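Local atomic coordinates of pyruvate formate-lyase 2 (Archaeoglobus fulgidus, PDB entry 2F3O), a protein that is of unknown physiological function but belongs to the glycyl radical enzymes, among relatives of pyruvate formate-lyase and glycerol dehydratase, and probably has lyase activity. Residues A[332-337]-A[368-373]; A[396-401]-A[721-726]. All coordinates share one frame; numbering follows the deposited sequence.

Contact 1: A[332-337]-A[368-373]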
loop_
_atom_site.group_PDB
_atom_site.type_symbol
_atom_site.label_atom_id
_atom_site.label_comp_id
_atom_site.label_asym_id
_atom_site.label_seq_id
_atom_site.Cartn_x
_atom_site.Cartn_y
_atom_site.Cartn_z
ATOM N N ASN A 332 31.980 -21.660 -8.961
ATOM C CA ASN A 332 30.800 -22.490 -8.799
ATOM C C ASN A 332 29.571 -22.139 -9.596
ATOM O O ASN A 332 28.499 -21.953 -9.025
ATOM C CB ASN A 332 30.488 -22.730 -7.325
ATOM C CG ASN A 332 31.516 -23.598 -6.686
ATOM O OD1 ASN A 332 31.682 -24.727 -7.099
ATOM N ND2 ASN A 332 32.250 -23.073 -5.719
ATOM N N GLN A 333 29.739 -22.049 -10.911
ATOM C CA GLN A 333 28.604 -22.010 -11.809
ATOM C C GLN A 333 27.932 -23.354 -11.704
ATOM O O GLN A 333 28.425 -24.329 -12.233
ATOM C CB GLN A 333 29.041 -21.789 -13.256
ATOM C CG GLN A 333 29.509 -20.388 -13.554
ATOM C CD GLN A 333 30.329 -20.328 -14.810
ATOM O OE1 GLN A 333 29.799 -20.424 -15.914
ATOM N NE2 GLN A 333 31.633 -20.160 -14.651
ATOM N N ALA A 334 26.803 -23.404 -11.017
ATOM C CA ALA A 334 26.167 -24.668 -10.755
ATOM C C ALA A 334 25.187 -25.084 -11.834
ATOM O O ALA A 334 24.701 -24.270 -12.602
ATOM C CB ALA A 334 25.481 -24.631 -9.428
ATOM N N VAL A 335 24.880 -26.365 -11.872
ATOM C CA VAL A 335 23.931 -26.859 -12.829
ATOM C C VAL A 335 23.031 -27.820 -12.049
ATOM O O VAL A 335 23.530 -28.545 -11.188
ATOM C CB VAL A 335 24.714 -27.478 -14.033
ATOM C CG1 VAL A 335 24.821 -28.996 -13.978
ATOM C CG2 VAL A 335 24.154 -26.989 -15.358
ATOM N N THR A 336 21.712 -27.773 -12.264
ATOM C CA THR A 336 20.778 -28.656 -11.539
ATOM C C THR A 336 20.084 -29.658 -12.465
ATOM O O THR A 336 19.360 -29.269 -13.383
ATOM C CB THR A 336 19.686 -27.864 -10.786
ATOM O OG1 THR A 336 20.286 -26.810 -10.030
ATOM C CG2 THR A 336 18.873 -28.762 -9.859
ATOM N N ILE A 337 20.313 -30.947 -12.224
ATOM C CA ILE A 337 19.644 -32.000 -12.977
ATOM C C ILE A 337 18.761 -32.887 -12.094
ATOM O O ILE A 337 18.976 -33.001 -10.888
ATOM C CB ILE A 337 20.653 -32.884 -13.788
ATOM C CG1 ILE A 337 21.557 -33.716 -12.866
ATOM C CG2 ILE A 337 21.498 -32.036 -14.713
ATOM C CD1 ILE A 337 22.607 -34.502 -13.616
ATOM N N ASN A 368 29.527 -27.012 -11.059
ATOM C CA ASN A 368 29.190 -27.728 -9.863
ATOM C C ASN A 368 27.922 -28.453 -10.173
ATOM O O ASN A 368 26.872 -27.840 -10.209
ATOM C CB ASN A 368 28.975 -26.784 -8.694
ATOM C CG ASN A 368 29.207 -27.467 -7.374
ATOM O OD1 ASN A 368 29.227 -28.688 -7.301
ATOM N ND2 ASN A 368 29.399 -26.686 -6.326
ATOM N N VAL A 369 28.002 -29.750 -10.424
ATOM C CA VAL A 369 26.782 -30.469 -10.796
ATOM C C VAL A 369 25.953 -31.019 -9.629
ATOM O O VAL A 369 26.437 -31.767 -8.770
ATOM C CB VAL A 369 26.990 -31.407 -11.993
ATOM C CG1 VAL A 369 28.457 -31.455 -12.344
ATOM C CG2 VAL A 369 26.356 -32.762 -11.781
ATOM N N HIS A 370 24.691 -30.612 -9.617
ATOM C CA HIS A 370 23.809 -30.874 -8.510
ATOM C C HIS A 370 22.667 -31.738 -8.948
ATOM O O HIS A 370 21.928 -31.390 -9.861
ATOM C CB HIS A 370 23.263 -29.569 -7.994
ATOM C CG HIS A 370 24.298 -28.689 -7.378
ATOM N ND1 HIS A 370 24.120 -27.337 -7.211
ATOM C CD2 HIS A 370 25.523 -28.970 -6.881
ATOM C CE1 HIS A 370 25.182 -26.820 -6.628
ATOM N NE2 HIS A 370 26.053 -27.790 -6.421
ATOM N N VAL A 371 22.529 -32.887 -8.304
ATOM C CA VAL A 371 21.539 -33.863 -8.729
ATOM C C VAL A 371 20.436 -33.960 -7.693
ATOM O O VAL A 371 20.676 -34.350 -6.554
ATOM C CB VAL A 371 22.155 -35.261 -8.957
ATOM C CG1 VAL A 371 21.205 -36.128 -9.739
ATOM C CG2 VAL A 371 23.472 -35.163 -9.692
ATOM N N ARG A 372 19.231 -33.579 -8.098
ATOM C CA ARG A 372 18.048 -33.765 -7.282
ATOM C C ARG A 372 17.535 -35.206 -7.413
ATOM O O ARG A 372 17.295 -35.713 -8.522
ATOM C CB ARG A 372 16.949 -32.786 -7.702
ATOM C CG ARG A 372 17.112 -31.349 -7.232
ATOM C CD ARG A 372 15.935 -30.477 -7.714
ATOM N NE ARG A 372 14.639 -31.092 -7.435
ATOM C CZ ARG A 372 13.460 -30.518 -7.656
ATOM N NH1 ARG A 372 13.408 -29.286 -8.134
ATOM N NH2 ARG A 372 12.332 -31.165 -7.373
ATOM N N ILE A 373 17.392 -35.876 -6.276
ATOM C CA ILE A 373 16.743 -37.172 -6.255
ATOM C C ILE A 373 15.677 -37.197 -5.186
ATOM O O ILE A 373 15.700 -36.394 -4.237
ATOM C CB ILE A 373 17.723 -38.309 -5.978
ATOM C CG1 ILE A 373 18.609 -37.978 -4.802
ATOM C CG2 ILE A 373 18.611 -38.578 -7.178
ATOM C CD1 ILE A 373 19.713 -38.968 -4.665
#

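Contact 2: A[396-401]-A[721-726]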
loop_
_atom_site.group_PDB
_atom_site.type_symbol
_atom_site.label_atom_id
_atom_site.label_comp_id
_atom_site.label_asym_id
_atom_site.label_seq_id
_atom_site.Cartn_x
_atom_site.Cartn_y
_atom_site.Cartn_z
ATOM N N LEU A 396 29.941 -34.712 -7.974
ATOM C CA LEU A 396 28.485 -34.741 -7.884
ATOM C C LEU A 396 28.054 -34.286 -6.512
ATOM O O LEU A 396 28.787 -34.452 -5.547
ATOM C CB LEU A 396 27.976 -36.167 -8.074
ATOM C CG LEU A 396 27.280 -36.560 -9.372
ATOM C CD1 LEU A 396 27.935 -35.893 -10.537
ATOM C CD2 LEU A 396 27.288 -38.071 -9.551
ATOM N N ALA A 397 26.865 -33.708 -6.414
ATOM C CA ALA A 397 26.253 -33.500 -5.109
ATOM C C ALA A 397 24.826 -33.968 -5.195
ATOM O O ALA A 397 24.170 -33.786 -6.222
ATOM C CB ALA A 397 26.300 -32.072 -4.712
ATOM N N LEU A 398 24.346 -34.574 -4.119
ATOM C CA LEU A 398 23.010 -35.144 -4.111
ATOM C C LEU A 398 22.077 -34.336 -3.230
ATOM O O LEU A 398 22.395 -34.043 -2.085
ATOM C CB LEU A 398 23.070 -36.603 -3.656
ATOM C CG LEU A 398 23.814 -37.505 -4.646
ATOM C CD1 LEU A 398 23.969 -38.883 -4.078
ATOM C CD2 LEU A 398 23.075 -37.559 -5.979
ATOM N N PHE A 399 20.927 -33.970 -3.777
ATOM C CA PHE A 399 19.965 -33.137 -3.069
ATOM C C PHE A 399 18.647 -33.886 -2.930
ATOM O O PHE A 399 18.076 -34.361 -3.918
ATOM C CB PHE A 399 19.747 -31.833 -3.829
ATOM C CG PHE A 399 20.919 -30.889 -3.776
ATOM C CD1 PHE A 399 22.009 -31.058 -4.606
ATOM C CD2 PHE A 399 20.917 -29.820 -2.903
ATOM C CE1 PHE A 399 23.074 -30.194 -4.536
ATOM C CE2 PHE A 399 21.977 -28.949 -2.847
ATOM C CZ PHE A 399 23.053 -29.133 -3.664
ATOM N N PHE A 400 18.157 -33.996 -1.702
ATOM C CA PHE A 400 16.981 -34.819 -1.435
ATOM C C PHE A 400 15.722 -33.972 -1.379
ATOM O O PHE A 400 15.586 -33.130 -0.494
ATOM C CB PHE A 400 17.208 -35.654 -0.169
ATOM C CG PHE A 400 18.386 -36.599 -0.292
ATOM C CD1 PHE A 400 19.640 -36.247 0.187
ATOM C CD2 PHE A 400 18.253 -37.818 -0.952
ATOM C CE1 PHE A 400 20.729 -37.095 0.033
ATOM C CE2 PHE A 400 19.349 -38.673 -1.100
ATOM C CZ PHE A 400 20.583 -38.308 -0.608
ATOM N N ASP A 401 14.829 -34.189 -2.346
ATOM C CA ASP A 401 13.665 -33.324 -2.573
ATOM C C ASP A 401 12.748 -33.121 -1.372
ATOM O O ASP A 401 12.337 -32.010 -1.080
ATOM C CB ASP A 401 12.827 -33.849 -3.733
ATOM C CG ASP A 401 13.373 -33.449 -5.065
ATOM O OD1 ASP A 401 14.328 -32.651 -5.090
ATOM O OD2 ASP A 401 12.840 -33.916 -6.086
ATOM N N MET A 721 19.350 -33.550 3.830
ATOM C CA MET A 721 19.073 -32.614 2.740
ATOM C C MET A 721 20.041 -32.834 1.599
ATOM O O MET A 721 19.651 -32.947 0.438
ATOM C CB MET A 721 19.158 -31.159 3.210
ATOM C CG MET A 721 18.768 -30.144 2.130
ATOM S SD MET A 721 18.569 -28.446 2.720
ATOM C CE MET A 721 17.087 -28.580 3.696
ATOM N N HIS A 722 21.317 -32.905 1.939
ATOM C CA HIS A 722 22.341 -32.976 0.927
ATOM C C HIS A 722 23.429 -33.951 1.350
ATOM O O HIS A 722 23.760 -34.029 2.521
ATOM C CB HIS A 722 22.862 -31.559 0.663
ATOM C CG HIS A 722 24.277 -31.481 0.177
ATOM N ND1 HIS A 722 25.359 -31.505 1.030
ATOM C CD2 HIS A 722 24.783 -31.310 -1.066
ATOM C CE1 HIS A 722 26.475 -31.392 0.330
ATOM N NE2 HIS A 722 26.152 -31.270 -0.945
ATOM N N VAL A 723 23.952 -34.721 0.404
ATOM C CA VAL A 723 25.109 -35.553 0.666
ATOM C C VAL A 723 26.029 -35.480 -0.537
ATOM O O VAL A 723 25.562 -35.329 -1.669
ATOM C CB VAL A 723 24.710 -37.026 1.001
ATOM C CG1 VAL A 723 24.300 -37.826 -0.239
ATOM C CG2 VAL A 723 25.829 -37.734 1.746
ATOM N N GLN A 724 27.333 -35.537 -0.296
ATOM C CA GLN A 724 28.293 -35.665 -1.379
ATOM C C GLN A 724 29.426 -36.590 -0.973
ATOM O O GLN A 724 29.805 -36.672 0.201
ATOM C CB GLN A 724 28.842 -34.304 -1.789
ATOM C CG GLN A 724 29.564 -33.600 -0.683
ATOM C CD GLN A 724 30.187 -32.328 -1.135
ATOM O OE1 GLN A 724 29.857 -31.795 -2.197
ATOM N NE2 GLN A 724 31.106 -31.816 -0.333
ATOM N N PHE A 725 29.975 -37.284 -1.961
ATOM C CA PHE A 725 30.958 -38.315 -1.695
ATOM C C PHE A 725 32.335 -38.081 -2.278
ATOM O O PHE A 725 32.498 -37.504 -3.347
ATOM C CB PHE A 725 30.457 -39.625 -2.247
ATOM C CG PHE A 725 29.259 -40.168 -1.535
ATOM C CD1 PHE A 725 28.016 -40.192 -2.164
ATOM C CD2 PHE A 725 29.377 -40.681 -0.243
ATOM C CE1 PHE A 725 26.910 -40.714 -1.520
ATOM C CE2 PHE A 725 28.278 -41.196 0.416
ATOM C CZ PHE A 725 27.039 -41.219 -0.223
ATOM N N ASN A 726 33.330 -38.576 -1.562
ATOM C CA ASN A 726 34.697 -38.624 -2.047
ATOM C C ASN A 726 35.237 -40.039 -2.011
ATOM O O ASN A 726 35.159 -40.715 -0.984
ATOM C CB ASN A 726 35.590 -37.747 -1.184
ATOM C CG ASN A 726 35.731 -36.363 -1.732
ATOM O OD1 ASN A 726 35.643 -36.148 -2.947
ATOM N ND2 ASN A 726 35.953 -35.405 -0.845
#

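Contact 1: A[332-337]-A[368-373]
In the beta-alpha-beta unit formed by strand 334-338, helix 350-362 and strand 368-373, the two strands pair in parallel, with Val335 beside Val369 and Ile337 beside Val371. Five backbone hydrogen bonds alternate between them, from Asn368 N to Gln333 O at 3.1 Å through to Arg372 N to Ile337 O at 2.9 Å. Valine and isoleucine side chains line one face. Val335 CG1 rests against Val369 CB at 3.8 Å, the two side chains running side by side. Ile337 sets CG1 between the backbone N and the carbonyl carbon (chi1 67°), which lays it against Val371 CG1 at 4.0 Å. The other face is mixed. Here the CE1 of His370 meets Ala334 CB at 3.6 Å, while Asn368 O sits over the centre of the imidazole and ND1 is hydrogen-bonded to Thr423 OG1. Asn332 OD1 lies 3.1 Å from Asn368 ND2, with the amide planes 39° apart, and also has a hydrogen bond to Gln366 NE2. Asn368 in turn bonds through ND2 to the backbone O of Gly752, the predicted radical glycine, and through OD1 to Arg749. Helix 350-362 packs on Ile337 and Val369, helix 379-390 touches Val371, and strand 396-400 continues the sheet beyond strand 368-373.

Contact 2: A[396-401]-A[721-726]
Leu398 and Val723 form an antiparallel hydrogen-bonded pair, with Leu398 N to Val723 O at 2.8 Å and Val723 N to Leu398 O at 3.0 Å. A third backbone bond, from Phe400 N to Met721 O at 2.8 Å, holds the end of strand 396-400, where Phe400 takes the N-cap position of helix 401-410. On the Leu398 face the side chains are apolar. Leu398 CB lies alongside Val723 CG1, and the same methyl meets the edge of the Phe400 ring, 3.7 Å from CE1, close to the ring plane. Leu398 CD1 comes to the edge of the Phe725 ring at CE1. On the opposite face Phe399 and His722 make the non-hydrogen-bonded pair. His722 CG stands anti to its backbone N (chi1 152°), and CD2 of the imidazole lies over one face of the Phe399 ring, offset toward the rim and 3.8 Å from CZ. The planes are inclined at 59°. NE2 of that imidazole is 3.9 Å from Ala397 CB, at the imidazole's edge.

Further out, helices 379-390 and 704-717 pack on the Leu398 and Phe725 side, while ND1 of His722 accepts a hydrogen bond from Leu691 N. The chemistry is therefore divided: greasy contacts face the helices, whereas the amide oxygens of Gln724 and Asn726 both reach Arg749, at its NE and backbone N, while their NE2 and ND2 bond to Thr692 and Asn694 of strand 692-696. Arg749 lies three residues before the predicted radical glycine, Gly752, and these bonds probably help position that loop.

From the N terminus, contact 1 comes first: the chain leaves 332-337, runs through helix 350-362 and returns in parallel at 368-373, closing a short crossover. Helix 379-390 then leads to strand 396-400, which waits some 320 residues for its other neighbour at 721-726. The two closures are in series, so neither encloses or crosses the other. They meet where strands 368-373 and 396-400 adjoin, with a probable hydrogen bond of 2.8 Å from Val371 N to Ala397 O and with His370 packed on Phe399. Together they join four adjacent strands of one mixed sheet, bringing the glycine radical family region onto the pyruvate formate lyase-like part.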